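Hypothetical protein PH1948 (Pyrococcus horikoshii, PDB 1WY7) probably transfers methyl groups from S-adenosylmethionine to nucleic acid, most likely RNA, and was crystallised with the by-product S-adenosyl-L-homocysteine bound. Local coordinates at residues R29-A34 with T175-P180; N110-I115 with I140-Y145; V116-P121 with P132-A137. All blocks are in the same frame, centred on the assembly; numbering follows the deposited sequence.

Contact 1. Residues R29-A34 with T175-P180; sequences RTPGNA and TKIEIP. With SAH (S-adenosyl-L-homocysteine), chain E.
Asn-33 has its CG between the backbone N and the carbonyl carbon (chi1 75°), on the strand side, and ND2 and OD1 both find partners there; in Ile-177 it is CG2, anti to the carbonyl carbon, that meets Ala-34. This is the start of helix 32-44, with Pro-31 at its N-cap, resting on strand 167-179, an outermost strand of the seven-stranded methyltransferase sheet. Asn-33 ND2 donates to Lys-176 O over 3.3 Å; the bond is bent, 144° at the hydrogen, and ND2 is tilted from the plane of the carbonyl. The other amide atom, OD1, accepts a water proton at 2.7 Å, and that water takes the N-H of Glu-178. One side chain thus engages two backbone positions of the strand, one directly and one through water. Beside this polar pair, Ala-34 CB presses on Ile-177 CG2 at 3.4 Å, closer than carbons usually come. The ring of Pro-31 crosses Ile-177 obliquely and brings CG to 4.0 Å from Ile-177 CB. Ile-177 also packs on Ile-193 and Val-195 of strand 191-202. Just before the helix, Arg-29 and Thr-30 belong to the ligand pocket. Thr-30 OG1 lies 2.9 Å from OXT of S-adenosyl-L-homocysteine.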
loop_
_atom_site.group_PDB
_atom_site.type_symbol
_atom_site.label_atom_id
_atom_site.label_comp_id
_atom_site.label_asym_id
_atom_site.label_seq_id
_atom_site.Cartn_x
_atom_site.Cartn_y
_atom_site.Cartn_z
ATOM N N ARG A 29 -9.302 -5.465 0.228
ATOM C CA ARG A 29 -9.111 -4.019 0.258
ATOM C C ARG A 29 -8.415 -3.618 1.556
ATOM O O ARG A 29 -8.673 -4.208 2.606
ATOM C CB ARG A 29 -10.467 -3.320 0.175
ATOM C CG ARG A 29 -11.398 -3.729 1.312
ATOM C CD ARG A 29 -12.679 -2.944 1.275
ATOM N NE ARG A 29 -12.409 -1.513 1.247
ATOM C CZ ARG A 29 -13.352 -0.580 1.179
ATOM N NH1 ARG A 29 -13.016 0.700 1.150
ATOM N NH2 ARG A 29 -14.632 -0.929 1.148
ATOM N N THR A 30 -7.536 -2.621 1.495
ATOM C CA THR A 30 -6.848 -2.183 2.708
ATOM C C THR A 30 -7.895 -1.600 3.654
ATOM O O THR A 30 -8.591 -0.654 3.296
ATOM C CB THR A 30 -5.796 -1.082 2.432
ATOM O OG1 THR A 30 -4.874 -1.525 1.423
ATOM C CG2 THR A 30 -5.017 -0.773 3.708
ATOM N N PRO A 31 -8.029 -2.164 4.863
ATOM C CA PRO A 31 -9.020 -1.648 5.815
ATOM C C PRO A 31 -8.826 -0.146 6.060
ATOM O O PRO A 31 -7.696 0.344 6.138
ATOM C CB PRO A 31 -8.769 -2.499 7.060
ATOM C CG PRO A 31 -8.343 -3.815 6.471
ATOM C CD PRO A 31 -7.364 -3.366 5.396
ATOM N N GLY A 32 -9.932 0.579 6.172
ATOM C CA GLY A 32 -9.865 2.018 6.378
ATOM C C GLY A 32 -8.985 2.507 7.517
ATOM O O GLY A 32 -8.276 3.494 7.384
ATOM N N ASN A 33 -9.022 1.820 8.646
ATOM C CA ASN A 33 -8.218 2.250 9.782
ATOM C C ASN A 33 -6.721 2.165 9.500
ATOM O O ASN A 33 -5.991 3.136 9.701
ATOM C CB ASN A 33 -8.575 1.442 11.037
ATOM C CG ASN A 33 -8.027 0.023 11.011
ATOM O OD1 ASN A 33 -8.269 -0.744 10.068
ATOM N ND2 ASN A 33 -7.288 -0.341 12.065
ATOM N N ALA A 34 -6.262 1.012 9.024
ATOM C CA ALA A 34 -4.845 0.841 8.722
ATOM C C ALA A 34 -4.438 1.810 7.616
ATOM O O ALA A 34 -3.388 2.458 7.702
ATOM C CB ALA A 34 -4.560 -0.606 8.292
ATOM N N THR A 175 -0.970 -1.910 14.573
ATOM C CA THR A 175 -2.429 -1.878 14.708
ATOM C C THR A 175 -3.058 -3.200 14.314
ATOM O O THR A 175 -2.461 -4.008 13.605
ATOM C CB THR A 175 -3.117 -0.823 13.804
ATOM O OG1 THR A 175 -2.332 -0.624 12.623
ATOM C CG2 THR A 175 -3.329 0.485 14.543
ATOM N N LYS A 176 -4.288 -3.398 14.767
ATOM C CA LYS A 176 -5.039 -4.603 14.463
ATOM C C LYS A 176 -6.043 -4.249 13.385
ATOM O O LYS A 176 -6.731 -3.232 13.479
ATOM C CB LYS A 176 -5.790 -5.086 15.706
ATOM C CG LYS A 176 -5.009 -4.889 16.995
ATOM C CD LYS A 176 -5.696 -5.514 18.204
ATOM C CE LYS A 176 -5.455 -7.013 18.261
ATOM N NZ LYS A 176 -5.933 -7.605 19.540
ATOM N N ILE A 177 -6.120 -5.066 12.345
ATOM C CA ILE A 177 -7.087 -4.808 11.288
ATOM C C ILE A 177 -8.058 -5.967 11.238
ATOM O O ILE A 177 -7.802 -7.029 11.802
ATOM C CB ILE A 177 -6.419 -4.666 9.902
ATOM C CG1 ILE A 177 -5.708 -5.971 9.515
ATOM C CG2 ILE A 177 -5.450 -3.482 9.919
ATOM C CD1 ILE A 177 -5.133 -5.954 8.104
ATOM N N GLU A 178 -9.180 -5.757 10.570
ATOM C CA GLU A 178 -10.170 -6.803 10.435
ATOM C C GLU A 178 -10.502 -6.962 8.969
ATOM O O GLU A 178 -10.979 -6.030 8.325
ATOM C CB GLU A 178 -11.426 -6.446 11.233
ATOM C CG GLU A 178 -11.147 -6.253 12.711
ATOM C CD GLU A 178 -12.398 -5.995 13.518
ATOM O OE1 GLU A 178 -13.100 -4.999 13.238
ATOM O OE2 GLU A 178 -12.676 -6.791 14.440
ATOM N N ILE A 179 -10.237 -8.143 8.436
ATOM C CA ILE A 179 -10.534 -8.389 7.044
ATOM C C ILE A 179 -11.784 -9.245 7.009
ATOM O O ILE A 179 -11.759 -10.411 7.391
ATOM C CB ILE A 179 -9.365 -9.111 6.338
ATOM C CG1 ILE A 179 -8.065 -8.321 6.560
ATOM C CG2 ILE A 179 -9.648 -9.217 4.844
ATOM C CD1 ILE A 179 -6.825 -8.962 5.951
ATOM N N PRO A 180 -12.911 -8.653 6.588
ATOM C CA PRO A 180 -14.204 -9.341 6.494
ATOM C C PRO A 180 -14.118 -10.579 5.610
ATOM O O PRO A 180 -13.510 -10.537 4.543
ATOM C CB PRO A 180 -15.119 -8.275 5.897
ATOM C CG PRO A 180 -14.557 -7.002 6.472
ATOM C CD PRO A 180 -13.062 -7.214 6.301
HETATM N N SAH E . -7.237 -3.112 -2.097
HETATM C CA SAH E . -5.936 -2.853 -1.447
HETATM C CB SAH E . -4.898 -3.764 -2.122
HETATM C CG SAH E . -4.893 -5.029 -1.340
HETATM S SD SAH E . -3.886 -6.465 -1.758
HETATM C C SAH E . -5.675 -1.376 -1.566
HETATM O O SAH E . -6.664 -0.607 -1.774
HETATM O OXT SAH E . -4.446 -1.050 -1.451
HETATM C "C5'" SAH E . -2.624 -5.902 -2.881
HETATM C "C4'" SAH E . -2.770 -6.181 -4.385
HETATM O "O4'" SAH E . -1.542 -6.772 -4.880
HETATM C "C3'" SAH E . -3.814 -7.223 -4.793
HETATM O "O3'" SAH E . -4.907 -6.429 -5.298
HETATM C "C2'" SAH E . -3.190 -8.028 -5.945
HETATM O "O2'" SAH E . -3.901 -8.289 -7.133
HETATM C "C1'" SAH E . -1.835 -7.326 -6.141
HETATM N N9 SAH E . -0.745 -8.211 -6.526
HETATM C C8 SAH E . -0.434 -9.493 -6.108
HETATM N N7 SAH E . 0.647 -9.984 -6.661
HETATM C C5 SAH E . 1.088 -8.968 -7.502
HETATM C C6 SAH E . 2.202 -8.837 -8.375
HETATM N N6 SAH E . 3.113 -9.824 -8.527
HETATM N N1 SAH E . 2.372 -7.679 -9.096
HETATM C C2 SAH E . 1.463 -6.688 -8.935
HETATM N N3 SAH E . 0.370 -6.688 -8.137
HETATM C C4 SAH E . 0.236 -7.869 -7.433
HETATM O O HOH W 1 -9.665 -2.986 10.658
#

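Contact 2. Residues N110-I115 with I140-Y145; sequences NSRVDI and ISDVVY
Arg-112 lays its guanidinium over the carbonyl of Ile-140, with Ile-140 O under one face and NH1 only 3.1 Å from Ile-140 C. The site is where the helix of a beta-alpha-beta crossover in the Rossmann-like methyltransferase fold hands over to its second strand: helix 131-140 finishes at Ile-140, and the chain turns through Ser-141 and Asp-142 into strand 143-149, next to the run that leads into strand 115-118. NH1 and Ile-140 O are close but badly angled for a hydrogen bond. That oxygen is instead taken by the backbone, Val-113 N donating to it over 3.1 Å in a nearly straight bond (165°). The guanidinium reaches on to Asp-142, where NH2 and OD2 form a salt bridge at 3.0 Å. Its hydrogen bond is weak, with 122° at the hydrogen, and the carboxylate is turned steeply against the guanidinium plane.

Ile-140 sets its CB against Ser-111 O at 3.4 Å, and its CD1 makes an apolar contact with Val-113 CG2. Further along, Ile-115 and Val-143 lie side by side and point the same way, and Ile-115 CG2 meets the rim of the Tyr-145 ring at CD2, 4.0 Å away. The hydroxyl of that tyrosine is hydrogen-bonded to Asp-47 and Arg-199, while its ring packs on Leu-38, Leu-41 and Ala-42 of helix 32-44. Asp-114 bonds through OD2 to the backbone N of Val-52, on strand 52-56. Ser-141 has OG anti to its backbone N (chi1 -179°), which sets the hydroxyl 2.9 Å from Asp-114 O and 3.0 Å from Val-143 O.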
loop_
_atom_site.group_PDB
_atom_site.type_symbol
_atom_site.label_atom_id
_atom_site.label_comp_id
_atom_site.label_asym_id
_atom_site.label_seq_id
_atom_site.Cartn_x
_atom_site.Cartn_y
_atom_site.Cartn_z
ATOM N N ASN A 110 9.082 0.241 -13.650
ATOM C CA ASN A 110 10.362 0.861 -13.332
ATOM C C ASN A 110 10.444 2.351 -13.637
ATOM O O ASN A 110 11.277 2.801 -14.417
ATOM C CB ASN A 110 11.512 0.104 -14.013
ATOM C CG ASN A 110 11.399 0.103 -15.507
ATOM O OD1 ASN A 110 12.241 0.673 -16.200
ATOM N ND2 ASN A 110 10.358 -0.540 -16.026
ATOM N N SER A 111 9.560 3.110 -13.003
ATOM C CA SER A 111 9.530 4.555 -13.150
ATOM C C SER A 111 9.899 5.091 -11.778
ATOM O O SER A 111 9.375 4.630 -10.767
ATOM C CB SER A 111 8.129 5.047 -13.511
ATOM O OG SER A 111 7.679 4.472 -14.714
ATOM N N ARG A 112 10.800 6.060 -11.735
ATOM C CA ARG A 112 11.198 6.627 -10.459
ATOM C C ARG A 112 10.115 7.570 -9.933
ATOM O O ARG A 112 9.575 8.385 -10.675
ATOM C CB ARG A 112 12.524 7.367 -10.606
ATOM C CG ARG A 112 13.066 7.862 -9.294
ATOM C CD ARG A 112 14.566 7.688 -9.215
ATOM N NE ARG A 112 15.044 7.904 -7.852
ATOM C CZ ARG A 112 15.153 6.952 -6.928
ATOM N NH1 ARG A 112 14.828 5.700 -7.211
ATOM N NH2 ARG A 112 15.576 7.259 -5.710
ATOM N N VAL A 113 9.793 7.437 -8.651
ATOM C CA VAL A 113 8.776 8.268 -8.016
ATOM C C VAL A 113 9.350 8.891 -6.746
ATOM O O VAL A 113 10.472 8.569 -6.347
ATOM C CB VAL A 113 7.549 7.423 -7.614
ATOM C CG1 VAL A 113 6.950 6.741 -8.840
ATOM C CG2 VAL A 113 7.957 6.388 -6.582
ATOM N N ASP A 114 8.582 9.771 -6.108
ATOM C CA ASP A 114 9.015 10.412 -4.860
ATOM C C ASP A 114 8.743 9.515 -3.659
ATOM O O ASP A 114 9.580 9.391 -2.756
ATOM C CB ASP A 114 8.275 11.736 -4.614
ATOM C CG ASP A 114 8.649 12.828 -5.604
ATOM O OD1 ASP A 114 9.851 12.968 -5.922
ATOM O OD2 ASP A 114 7.736 13.562 -6.048
ATOM N N ILE A 115 7.564 8.898 -3.645
ATOM C CA ILE A 115 7.163 8.047 -2.532
ATOM C C ILE A 115 6.448 6.769 -2.969
ATOM O O ILE A 115 5.739 6.738 -3.968
ATOM C CB ILE A 115 6.190 8.816 -1.542
ATOM C CG1 ILE A 115 6.965 9.750 -0.608
ATOM C CG2 ILE A 115 5.420 7.840 -0.666
ATOM C CD1 ILE A 115 7.369 11.028 -1.225
ATOM N N ILE A 140 12.809 2.099 -6.859
ATOM C CA ILE A 140 12.245 3.316 -7.449
ATOM C C ILE A 140 12.023 4.539 -6.564
ATOM O O ILE A 140 11.663 5.602 -7.069
ATOM C CB ILE A 140 10.889 3.028 -8.158
ATOM C CG1 ILE A 140 9.817 2.632 -7.135
ATOM C CG2 ILE A 140 11.053 1.915 -9.169
ATOM C CD1 ILE A 140 8.396 2.580 -7.724
ATOM N N SER A 141 12.233 4.417 -5.260
ATOM C CA SER A 141 12.009 5.562 -4.381
ATOM C C SER A 141 12.996 5.612 -3.226
ATOM O O SER A 141 13.697 4.641 -2.958
ATOM C CB SER A 141 10.577 5.518 -3.821
ATOM O OG SER A 141 10.307 6.636 -2.979
ATOM N N ASP A 142 13.047 6.754 -2.546
ATOM C CA ASP A 142 13.924 6.924 -1.390
ATOM C C ASP A 142 13.124 6.869 -0.081
ATOM O O ASP A 142 13.707 6.774 1.003
ATOM C CB ASP A 142 14.696 8.243 -1.486
ATOM C CG ASP A 142 15.867 8.167 -2.464
ATOM O OD1 ASP A 142 16.350 9.242 -2.888
ATOM O OD2 ASP A 142 16.310 7.040 -2.796
ATOM N N VAL A 143 11.795 6.931 -0.195
ATOM C CA VAL A 143 10.903 6.832 0.964
ATOM C C VAL A 143 9.805 5.807 0.671
ATOM O O VAL A 143 9.054 5.943 -0.295
ATOM C CB VAL A 143 10.235 8.187 1.313
ATOM C CG1 VAL A 143 9.297 7.997 2.514
ATOM C CG2 VAL A 143 11.297 9.234 1.651
ATOM N N VAL A 144 9.706 4.787 1.516
ATOM C CA VAL A 144 8.722 3.723 1.333
ATOM C C VAL A 144 7.835 3.501 2.552
ATOM O O VAL A 144 8.328 3.453 3.682
ATOM C CB VAL A 144 9.430 2.369 1.028
ATOM C CG1 VAL A 144 8.411 1.249 0.937
ATOM C CG2 VAL A 144 10.265 2.494 -0.236
ATOM N N TYR A 145 6.528 3.363 2.314
ATOM C CA TYR A 145 5.558 3.087 3.374
ATOM C C TYR A 145 4.927 1.749 3.012
ATOM O O TYR A 145 4.365 1.600 1.929
ATOM C CB TYR A 145 4.455 4.162 3.442
ATOM C CG TYR A 145 4.903 5.516 3.968
ATOM C CD1 TYR A 145 4.805 5.840 5.328
ATOM C CD2 TYR A 145 5.428 6.470 3.101
ATOM C CE1 TYR A 145 5.226 7.093 5.803
ATOM C CE2 TYR A 145 5.851 7.714 3.554
ATOM C CZ TYR A 145 5.750 8.022 4.905
ATOM O OH TYR A 145 6.194 9.252 5.344
#

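Contact 3. Residues V116-P121 with P132-A137; sequences VIMNPP and PFLLKA. With SAH (S-adenosyl-L-homocysteine), chain E.
Strand 116-118 and helix 132-137 run almost antiparallel, 165° between their directions, with the segment axes 10.0 Å apart at closest approach, as the first strand and the helix of a beta-alpha-beta unit do. Val-116 and Met-118, the latter present as selenomethionine, turn from the strand toward the helix. Val-116 CG1 rests on Ala-137 CB, and the Met-118 chain, extended beyond CG, carries CE to 3.7 Å from Leu-134 CD2 and on to Ala-137 CB. Its SE lies at the edge of the Phe-133 ring. Past the strand comes Asn-Pro-Pro, consistent with the Asn-Pro-Pro-aromatic motif of N6-methyltransferases. Pro-121 CD sits over one face of the Phe-133 ring, 3.9 Å from the centroid in a CH-pi contact, offset toward the rim and nearest CE1. Pro-120 CB approaches CG of the ring off-centre at 3.7 Å. The CZ edge of the Phe-133 ring points onto the face of the adenine, CZ standing 3.4 Å from C4. With no hydrogen bond across the two segments, what Phe-133 gives the adenine is an apolar contact, and polar recognition of the ligand rests on residues such as Asp-105 and Val-106.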
loop_
_atom_site.group_PDB
_atom_site.type_symbol
_atom_site.label_atom_id
_atom_site.label_comp_id
_atom_site.label_asym_id
_atom_site.label_seq_id
_atom_site.Cartn_x
_atom_site.Cartn_y
_atom_site.Cartn_z
ATOM N N VAL A 116 6.649 5.707 -2.203
ATOM C CA VAL A 116 5.948 4.469 -2.459
ATOM C C VAL A 116 5.068 4.174 -1.238
ATOM O O VAL A 116 5.512 4.311 -0.100
ATOM C CB VAL A 116 6.891 3.246 -2.628
ATOM C CG1 VAL A 116 6.055 1.988 -2.591
ATOM C CG2 VAL A 116 7.682 3.315 -3.943
ATOM N N ILE A 117 3.822 3.791 -1.483
ATOM C CA ILE A 117 2.929 3.379 -0.412
ATOM C C ILE A 117 2.411 2.039 -0.900
ATOM O O ILE A 117 2.177 1.866 -2.099
ATOM C CB ILE A 117 1.759 4.359 -0.198
ATOM C CG1 ILE A 117 0.903 4.466 -1.465
ATOM C CG2 ILE A 117 2.317 5.715 0.223
ATOM C CD1 ILE A 117 -0.254 5.479 -1.350
HETATM N N MSE A 118 2.264 1.079 0.005
HETATM C CA MSE A 118 1.783 -0.222 -0.409
HETATM C C MSE A 118 1.292 -1.118 0.717
HETATM O O MSE A 118 1.766 -1.046 1.853
HETATM C CB MSE A 118 2.881 -0.966 -1.211
HETATM C CG MSE A 118 4.216 -1.199 -0.477
HETATM SE SE MSE A 118 5.462 -2.035 -1.523
HETATM C CE MSE A 118 6.677 -2.437 -0.326
ATOM N N ASN A 119 0.320 -1.951 0.365
ATOM C CA ASN A 119 -0.265 -2.962 1.239
ATOM C C ASN A 119 -0.011 -4.203 0.380
ATOM O O ASN A 119 -0.935 -4.748 -0.224
ATOM C CB ASN A 119 -1.776 -2.727 1.399
ATOM C CG ASN A 119 -2.450 -3.766 2.283
ATOM O OD1 ASN A 119 -3.667 -3.754 2.443
ATOM N ND2 ASN A 119 -1.665 -4.663 2.861
ATOM N N PRO A 120 1.256 -4.647 0.297
ATOM C CA PRO A 120 1.624 -5.818 -0.507
ATOM C C PRO A 120 1.186 -7.134 0.096
ATOM O O PRO A 120 0.827 -7.195 1.262
ATOM C CB PRO A 120 3.145 -5.696 -0.593
ATOM C CG PRO A 120 3.496 -5.180 0.784
ATOM C CD PRO A 120 2.424 -4.127 1.039
ATOM N N PRO A 121 1.182 -8.208 -0.708
ATOM C CA PRO A 121 0.779 -9.503 -0.152
ATOM C C PRO A 121 1.798 -9.863 0.919
ATOM O O PRO A 121 2.982 -9.561 0.768
ATOM C CB PRO A 121 0.838 -10.441 -1.365
ATOM C CG PRO A 121 1.796 -9.775 -2.285
ATOM C CD PRO A 121 1.451 -8.315 -2.150
ATOM N N PRO A 132 9.282 -9.169 -3.974
ATOM C CA PRO A 132 9.324 -8.426 -5.239
ATOM C C PRO A 132 8.857 -6.977 -5.025
ATOM O O PRO A 132 9.328 -6.048 -5.693
ATOM C CB PRO A 132 8.356 -9.210 -6.130
ATOM C CG PRO A 132 8.458 -10.606 -5.605
ATOM C CD PRO A 132 8.498 -10.413 -4.117
ATOM N N PHE A 133 7.923 -6.790 -4.095
ATOM C CA PHE A 133 7.399 -5.454 -3.794
ATOM C C PHE A 133 8.420 -4.581 -3.043
ATOM O O PHE A 133 8.623 -3.421 -3.394
ATOM C CB PHE A 133 6.096 -5.557 -2.984
ATOM C CG PHE A 133 4.913 -6.022 -3.793
ATOM C CD1 PHE A 133 4.729 -7.374 -4.091
ATOM C CD2 PHE A 133 4.000 -5.099 -4.287
ATOM C CE1 PHE A 133 3.641 -7.794 -4.878
ATOM C CE2 PHE A 133 2.912 -5.504 -5.070
ATOM C CZ PHE A 133 2.732 -6.847 -5.366
ATOM N N LEU A 134 9.062 -5.143 -2.021
ATOM C CA LEU A 134 10.063 -4.400 -1.262
ATOM C C LEU A 134 11.242 -4.058 -2.166
ATOM O O LEU A 134 11.720 -2.924 -2.152
ATOM C CB LEU A 134 10.529 -5.204 -0.051
ATOM C CG LEU A 134 9.460 -5.328 1.033
ATOM C CD1 LEU A 134 9.801 -6.457 1.986
ATOM C CD2 LEU A 134 9.345 -3.995 1.762
ATOM N N LEU A 135 11.701 -5.031 -2.961
ATOM C CA LEU A 135 12.812 -4.784 -3.889
ATOM C C LEU A 135 12.484 -3.642 -4.845
ATOM O O LEU A 135 13.284 -2.741 -5.026
ATOM C CB LEU A 135 13.151 -6.040 -4.715
ATOM C CG LEU A 135 14.284 -6.923 -4.184
ATOM C CD1 LEU A 135 14.474 -8.137 -5.110
ATOM C CD2 LEU A 135 15.567 -6.102 -4.101
ATOM N N LYS A 136 11.316 -3.698 -5.475
ATOM C CA LYS A 136 10.908 -2.650 -6.407
ATOM C C LYS A 136 10.776 -1.295 -5.704
ATOM O O LYS A 136 11.257 -0.281 -6.200
ATOM C CB LYS A 136 9.584 -3.030 -7.067
ATOM C CG LYS A 136 9.051 -2.007 -8.046
ATOM C CD LYS A 136 10.050 -1.732 -9.159
ATOM C CE LYS A 136 10.420 -3.012 -9.907
ATOM N NZ LYS A 136 11.475 -2.721 -10.903
ATOM N N ALA A 137 10.116 -1.279 -4.551
ATOM C CA ALA A 137 9.943 -0.037 -3.793
ATOM C C ALA A 137 11.303 0.591 -3.491
ATOM O O ALA A 137 11.508 1.782 -3.699
ATOM C CB ALA A 137 9.178 -0.310 -2.466
HETATM N N SAH E . -7.237 -3.112 -2.097
HETATM C CA SAH E . -5.936 -2.853 -1.447
HETATM C CB SAH E . -4.898 -3.764 -2.122
HETATM C CG SAH E . -4.893 -5.029 -1.340
HETATM S SD SAH E . -3.886 -6.465 -1.758
HETATM C C SAH E . -5.675 -1.376 -1.566
HETATM O O SAH E . -6.664 -0.607 -1.774
HETATM O OXT SAH E . -4.446 -1.050 -1.451
HETATM C "C5'" SAH E . -2.624 -5.902 -2.881
HETATM C "C4'" SAH E . -2.770 -6.181 -4.385
HETATM O "O4'" SAH E . -1.542 -6.772 -4.880
HETATM C "C3'" SAH E . -3.814 -7.223 -4.793
HETATM O "O3'" SAH E . -4.907 -6.429 -5.298
HETATM C "C2'" SAH E . -3.190 -8.028 -5.945
HETATM O "O2'" SAH E . -3.901 -8.289 -7.133
HETATM C "C1'" SAH E . -1.835 -7.326 -6.141
HETATM N N9 SAH E . -0.745 -8.211 -6.526
HETATM C C8 SAH E . -0.434 -9.493 -6.108
HETATM N N7 SAH E . 0.647 -9.984 -6.661
HETATM C C5 SAH E . 1.088 -8.968 -7.502
HETATM C C6 SAH E . 2.202 -8.837 -8.375
HETATM N N6 SAH E . 3.113 -9.824 -8.527
HETATM N N1 SAH E . 2.372 -7.679 -9.096
HETATM C C2 SAH E . 1.463 -6.688 -8.935
HETATM N N3 SAH E . 0.370 -6.688 -8.137
HETATM C C4 SAH E . 0.236 -7.869 -7.433
#

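All three contacts reach the same seven-stranded sheet. Along the chain contact 3 falls within the span bridged by contact 2, and both fall within the much longer span bridged by contact 1. Contacts 2 and 3 share the crossover from strand 115-118 through helix 131-140 to strand 143-149, with centres about 10 Å apart, and are joined by backbone bonds of Tyr-145 to Val-116 and Met-118. Contact 1 lies about 18 Å from contact 3 and 24 Å from contact 2, measured between centres. S-adenosyl-L-homocysteine's amino-acid end meets contact 1, its adenine contact 3, and a hydrogen bond between Thr-30 OG1 and Asn-119 OD1 joins these two sides of one pocket.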